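Local coordinates for terminase subunit UL89 protein (PDB 3N4P) that supplies the nuclease domain of the viral terminase large subunit, part of the motor that probably translocates cytomegalovirus DNA into the empty capsid, at residues I253-D256 with L257-V261; P221-Y224 with L225-I229. All coordinates share one frame; numbering follows the deposited sequence.

Contact 1: residues I253-D256 with L257-V261; sequences ISDD and LIIAV
Asp255 and Ile259 meet at the entry to helix 256-267, one turn apart. Here the packing is tight. Ile259 N donates to Asp255 O at 3.3 Å with an N-H...O angle of 174°, the first full-turn bond of the helix. Two branched side chains crowd the same carbonyl: Ile258 sets CG2 3.3 Å from Asp255 O, and Ile259 approaches it with CG1. The bond from Ala260 N to Asp256 O, at 3.4 Å, is weak.

The carboxylates lie on the looser, partly exposed side. The Asp255 side chain, with CG between its own N and carbonyl carbon (chi1 79°), crosses Ile259 at an angle and brings OD2 against CD1, a contact so short that its detail is doubtful. Although Asp255 stands at the N-cap position, its carboxylate does not cap the helix. Asp256 turns its carboxylate back, and OD2 accepts a weak bond from Asp255 N at 3.4 Å. Leu257, by contrast, sends its branches inward onto Leu97 of strand 91-100, a place that suits a wholly apolar residue.

A carboxylate that makes a weak bond within the turn and touches Ser78 is consistent with the predicted nuclease role of Asp256: the backbone bonds fix where it starts, and its side chain lies about 5 Å from that of Asp68.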
ATOM      1  N   ILE B 253      27.060   3.702 -10.187  1.00 98.14           N
ATOM      2  CA  ILE B 253      25.638   3.551  -9.970  1.00 93.84           C
ATOM      3  C   ILE B 253      25.421   4.242  -8.630  1.00 91.08           C
ATOM      4  O   ILE B 253      25.911   3.776  -7.592  1.00 92.69           O
ATOM      5  CB  ILE B 253      25.233   2.061  -9.964  1.00 93.67           C
ATOM      6  CG1 ILE B 253      26.128   1.252  -8.995  1.00 95.78           C
ATOM      7  CG2 ILE B 253      25.299   1.522 -11.401  1.00 95.67           C
ATOM      8  CD1 ILE B 253      26.159  -0.306  -9.205  1.00 98.62           C
ATOM      9  N   SER B 254      24.748   5.384  -8.663  1.00 87.09           N
ATOM     10  CA  SER B 254      24.568   6.200  -7.476  1.00 83.42           C
ATOM     11  C   SER B 254      23.870   5.392  -6.399  1.00 79.60           C
ATOM     12  O   SER B 254      22.966   4.604  -6.693  1.00 77.17           O
ATOM     13  CB  SER B 254      23.717   7.437  -7.800  1.00 83.02           C
ATOM     14  OG  SER B 254      22.309   7.172  -7.667  1.00 80.71           O
ATOM     15  N   ASP B 255      24.282   5.609  -5.152  1.00 77.19           N
ATOM     16  CA  ASP B 255      23.702   4.885  -4.022  1.00 73.62           C
ATOM     17  C   ASP B 255      23.316   5.812  -2.860  1.00 69.53           C
ATOM     18  O   ASP B 255      23.036   5.374  -1.741  1.00 67.99           O
ATOM     19  CB  ASP B 255      24.640   3.736  -3.570  1.00 76.10           C
ATOM     20  CG  ASP B 255      25.817   4.217  -2.716  1.00 81.72           C
ATOM     21  OD1 ASP B 255      26.597   5.110  -3.151  1.00 85.46           O
ATOM     22  OD2 ASP B 255      25.978   3.668  -1.596  1.00 85.68           O
ATOM     23  N   ASP B 256      23.237   7.099  -3.148  1.00 66.07           N
ATOM     24  CA  ASP B 256      23.093   8.066  -2.084  1.00 63.68           C
ATOM     25  C   ASP B 256      21.747   8.074  -1.387  1.00 58.59           C
ATOM     26  O   ASP B 256      21.699   8.252  -0.203  1.00 59.18           O
ATOM     27  CB  ASP B 256      23.451   9.481  -2.597  1.00 65.64           C
ATOM     28  CG  ASP B 256      24.821   9.524  -3.263  1.00 72.21           C
ATOM     29  OD1 ASP B 256      25.692  10.268  -2.770  1.00 78.35           O
ATOM     30  OD2 ASP B 256      25.038   8.782  -4.263  1.00 78.92           O
ATOM     31  N   LEU B 257      20.646   7.946  -2.100  1.00 54.28           N
ATOM     32  CA  LEU B 257      19.350   7.963  -1.417  1.00 50.64           C
ATOM     33  C   LEU B 257      19.164   6.644  -0.585  1.00 49.00           C
ATOM     34  O   LEU B 257      18.606   6.654   0.513  1.00 48.54           O
ATOM     35  CB  LEU B 257      18.210   8.063  -2.445  1.00 46.83           C
ATOM     36  CG  LEU B 257      16.839   8.675  -2.167  1.00 51.52           C
ATOM     37  CD1 LEU B 257      15.656   7.992  -2.859  1.00 47.74           C
ATOM     38  CD2 LEU B 257      16.494   9.140  -0.738  1.00 53.69           C
ATOM     39  N   ILE B 258      19.519   5.512  -1.165  1.00 46.53           N
ATOM     40  CA  ILE B 258      19.319   4.274  -0.449  1.00 48.20           C
ATOM     41  C   ILE B 258      20.083   4.204   0.899  1.00 48.35           C
ATOM     42  O   ILE B 258      19.510   3.801   1.890  1.00 48.25           O
ATOM     43  CB  ILE B 258      19.477   3.005  -1.358  1.00 48.42           C
ATOM     44  CG1 ILE B 258      19.152   1.702  -0.612  1.00 51.80           C
ATOM     45  CG2 ILE B 258      20.906   2.838  -1.852  1.00 51.28           C
ATOM     46  CD1 ILE B 258      17.687   1.536  -0.162  1.00 51.36           C
ATOM     47  N   ILE B 259      21.350   4.592   0.932  1.00 50.64           N
ATOM     48  CA  ILE B 259      22.102   4.637   2.191  1.00 53.20           C
ATOM     49  C   ILE B 259      21.374   5.530   3.183  1.00 52.77           C
ATOM     50  O   ILE B 259      21.315   5.220   4.390  1.00 53.22           O
ATOM     51  CB  ILE B 259      23.484   5.281   2.002  1.00 58.00           C
ATOM     52  CG1 ILE B 259      24.422   4.435   1.125  1.00 61.54           C
ATOM     53  CG2 ILE B 259      24.225   5.484   3.398  1.00 58.74           C
ATOM     54  CD1 ILE B 259      25.711   5.291   0.829  1.00 69.30           C
ATOM     55  N   ALA B 260      20.841   6.670   2.702  1.00 48.66           N
ATOM     56  CA  ALA B 260      20.139   7.520   3.645  1.00 47.08           C
ATOM     57  C   ALA B 260      18.948   6.811   4.281  1.00 45.88           C
ATOM     58  O   ALA B 260      18.690   6.986   5.461  1.00 47.23           O
ATOM     59  CB  ALA B 260      19.735   8.800   3.028  1.00 44.05           C
ATOM     60  N   VAL B 261      18.224   6.014   3.514  1.00 44.26           N
ATOM     61  CA  VAL B 261      17.129   5.261   4.090  1.00 43.82           C
ATOM     62  C   VAL B 261      17.704   4.168   5.030  1.00 46.76           C
ATOM     63  O   VAL B 261      17.244   3.972   6.121  1.00 47.89           O
ATOM     64  CB  VAL B 261      16.314   4.605   2.925  1.00 43.57           C
ATOM     65  CG1 VAL B 261      15.309   3.511   3.425  1.00 34.92           C
ATOM     66  CG2 VAL B 261      15.666   5.718   2.083  1.00 37.93           C
TER

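Contact 2: residues P221-Y224 with L225-I229; sequences PIEY and LLEQI
Pro221 begins helix 221-229 and bonds one turn on to Leu225, in a short alpha-helix packed against the central sheet of the RNase H-like nuclease domain. Backbone bonds come first. Leu225 N donates to Pro221 O and Leu226 N to Ile222 O, both at 2.8 Å, and Glu227 N reaches Glu223 O at 3.1 Å. The fourth, from Gln228 N to Tyr224 O, is weak. Proline suits the first turn, where its lack of an N-H costs no helical bond.

Apolar contacts run along one side. Leu226 brings CD2 to 3.7 Å from Ile222 CG2, the two chains crossing at a slant, and the same methyl lies 3.3 Å from Ile222 O; its chi1 of -107°, away from the usual staggered values, carries CD2 back over that carbonyl. Ile222, Leu225 and Leu226 all rest on Phe43 of helix 37-45, so branched aliphatic chains fit here.

Charged groups occupy the exposed side. Glu223 and Glu227 lie one turn apart, with OE2 of Glu223 4.6 Å from OE1 of Glu227, a probably unfavourable pairing that solvent should soften. A bound magnesium ion about 3 Å from the Glu223 side chain may offset it further.

Aromatic and amide groups close the account. Tyr224 OH is hydrogen-bonded to His99 ND1, while Gln228 OE1 accepts from Ile258 N. Between them the ring and amide planes are 62° apart, and Gln228 NE2 approaches the ring obliquely, 3.6 Å from Tyr224 CE1.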
ATOM      1  N   PRO B 221       8.966   8.572  -6.523  1.00 35.51           N
ATOM      2  CA  PRO B 221      10.168   8.436  -5.667  1.00 35.35           C
ATOM      3  C   PRO B 221      10.493   7.029  -5.240  1.00 37.08           C
ATOM      4  O   PRO B 221      11.688   6.669  -5.082  1.00 35.58           O
ATOM      5  CB  PRO B 221       9.863   9.257  -4.401  1.00 34.58           C
ATOM      6  CG  PRO B 221       8.777  10.346  -4.862  1.00 34.12           C
ATOM      7  CD  PRO B 221       8.061   9.674  -6.083  1.00 36.49           C
ATOM      8  N   ILE B 222       9.447   6.235  -4.995  1.00 37.92           N
ATOM      9  CA  ILE B 222       9.630   4.842  -4.702  1.00 37.90           C
ATOM     10  C   ILE B 222      10.196   4.014  -5.873  1.00 40.81           C
ATOM     11  O   ILE B 222      11.024   3.098  -5.669  1.00 42.49           O
ATOM     12  CB  ILE B 222       8.337   4.225  -4.126  1.00 38.55           C
ATOM     13  CG1 ILE B 222       7.961   4.894  -2.753  1.00 36.76           C
ATOM     14  CG2 ILE B 222       8.490   2.726  -4.087  1.00 35.94           C
ATOM     15  CD1 ILE B 222       9.148   4.944  -1.784  1.00 40.95           C
ATOM     16  N   GLU B 223       9.788   4.307  -7.100  1.00 42.29           N
ATOM     17  CA  GLU B 223      10.406   3.636  -8.305  1.00 43.28           C
ATOM     18  C   GLU B 223      11.882   4.020  -8.477  1.00 43.07           C
ATOM     19  O   GLU B 223      12.748   3.167  -8.730  1.00 45.11           O
ATOM     20  CB  GLU B 223       9.614   3.942  -9.577  1.00 45.78           C
ATOM     21  CG  GLU B 223      10.272   3.508 -10.924  1.00 53.96           C
ATOM     22  CD  GLU B 223       9.243   3.194 -12.074  1.00 68.20           C
ATOM     23  OE1 GLU B 223       8.426   4.094 -12.461  1.00 69.03           O
ATOM     24  OE2 GLU B 223       9.294   2.047 -12.619  1.00 70.40           O
ATOM     25  N   TYR B 224      12.194   5.289  -8.223  1.00 41.48           N
ATOM     26  CA  TYR B 224      13.550   5.772  -8.184  1.00 40.64           C
ATOM     27  C   TYR B 224      14.389   5.077  -7.087  1.00 41.10           C
ATOM     28  O   TYR B 224      15.532   4.694  -7.333  1.00 43.86           O
ATOM     29  CB  TYR B 224      13.489   7.269  -7.896  1.00 38.81           C
ATOM     30  CG  TYR B 224      14.821   7.951  -7.939  1.00 40.75           C
ATOM     31  CD1 TYR B 224      15.447   8.367  -6.767  1.00 39.30           C
ATOM     32  CD2 TYR B 224      15.471   8.213  -9.178  1.00 43.03           C
ATOM     33  CE1 TYR B 224      16.684   9.016  -6.803  1.00 40.75           C
ATOM     34  CE2 TYR B 224      16.724   8.851  -9.220  1.00 40.98           C
ATOM     35  CZ  TYR B 224      17.308   9.263  -8.038  1.00 44.22           C
ATOM     36  OH  TYR B 224      18.520   9.916  -8.088  1.00 48.00           O
ATOM     37  N   LEU B 225      13.842   4.994  -5.874  1.00 39.80           N
ATOM     38  CA  LEU B 225      14.466   4.350  -4.755  1.00 41.44           C
ATOM     39  C   LEU B 225      14.629   2.811  -5.049  1.00 42.47           C
ATOM     40  O   LEU B 225      15.669   2.236  -4.754  1.00 44.18           O
ATOM     41  CB  LEU B 225      13.660   4.582  -3.452  1.00 40.62           C
ATOM     42  CG  LEU B 225      14.182   3.836  -2.215  1.00 41.90           C
ATOM     43  CD1 LEU B 225      15.457   4.477  -1.744  1.00 39.85           C
ATOM     44  CD2 LEU B 225      13.197   3.835  -1.031  1.00 42.25           C
ATOM     45  N   LEU B 226      13.645   2.169  -5.667  1.00 42.33           N
ATOM     46  CA  LEU B 226      13.827   0.785  -6.093  1.00 44.08           C
ATOM     47  C   LEU B 226      14.994   0.555  -7.069  1.00 47.24           C
ATOM     48  O   LEU B 226      15.676  -0.496  -7.016  1.00 49.27           O
ATOM     49  CB  LEU B 226      12.593   0.284  -6.763  1.00 43.82           C
ATOM     50  CG  LEU B 226      11.606  -0.721  -6.145  1.00 48.75           C
ATOM     51  CD1 LEU B 226      12.229  -1.721  -5.078  1.00 51.55           C
ATOM     52  CD2 LEU B 226      10.304  -0.118  -5.646  1.00 48.10           C
ATOM     53  N   GLU B 227      15.221   1.490  -7.997  1.00 47.83           N
ATOM     54  CA  GLU B 227      16.376   1.379  -8.890  1.00 51.46           C
ATOM     55  C   GLU B 227      17.687   1.263  -8.099  1.00 51.66           C
ATOM     56  O   GLU B 227      18.569   0.464  -8.430  1.00 52.04           O
ATOM     57  CB  GLU B 227      16.446   2.548  -9.926  1.00 51.49           C
ATOM     58  CG  GLU B 227      15.691   2.251 -11.218  1.00 57.85           C
ATOM     59  CD  GLU B 227      14.847   3.465 -11.813  1.00 66.92           C
ATOM     60  OE1 GLU B 227      13.791   3.207 -12.466  1.00 71.74           O
ATOM     61  OE2 GLU B 227      15.214   4.659 -11.662  1.00 67.63           O
ATOM     62  N   GLN B 228      17.787   2.060  -7.049  1.00 51.68           N
ATOM     63  CA  GLN B 228      18.933   1.979  -6.135  1.00 53.88           C
ATOM     64  C   GLN B 228      18.987   0.699  -5.293  1.00 54.68           C
ATOM     65  O   GLN B 228      20.059   0.167  -5.054  1.00 56.06           O
ATOM     66  CB  GLN B 228      19.010   3.230  -5.278  1.00 53.48           C
ATOM     67  CG  GLN B 228      19.250   4.467  -6.158  1.00 54.43           C
ATOM     68  CD  GLN B 228      19.623   5.757  -5.354  1.00 56.20           C
ATOM     69  OE1 GLN B 228      20.065   5.697  -4.190  1.00 54.30           O
ATOM     70  NE2 GLN B 228      19.471   6.920  -5.997  1.00 60.69           N
ATOM     71  N   ILE B 229      17.835   0.186  -4.892  1.00 54.04           N
ATOM     72  CA  ILE B 229      17.789  -0.980  -4.010  1.00 55.94           C
ATOM     73  C   ILE B 229      18.347  -2.157  -4.772  1.00 59.55           C
ATOM     74  O   ILE B 229      18.997  -2.994  -4.192  1.00 60.88           O
ATOM     75  CB  ILE B 229      16.350  -1.258  -3.471  1.00 54.32           C
ATOM     76  CG1 ILE B 229      16.044  -0.270  -2.360  1.00 52.97           C
ATOM     77  CG2 ILE B 229      16.165  -2.708  -3.007  1.00 54.14           C
ATOM     78  CD1 ILE B 229      14.602  -0.062  -2.042  1.00 53.30           C
TER

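In the fold
Contact 2 precedes contact 1 in the chain, and their centres lie 9 Å apart as two successive helices pack together. The bond from Gln228 to Ile258, 3.1 Å between OE1 and N, ties helix 221-229 to the first turn of helix 256-267, which carries Asp256. Nearby, Ile258 CD1 presses to 3.3 Å from Ile229 CG1. Asp256 sits about 5 Å from Asp68, side chain to side chain, and about 7 Å from a bound magnesium ion; Asp68 and Glu139 bind magnesium in this structure. The Gln228 side chain is about 5 Å from that of Asp256, while the magnesium near Glu223 is a different ion.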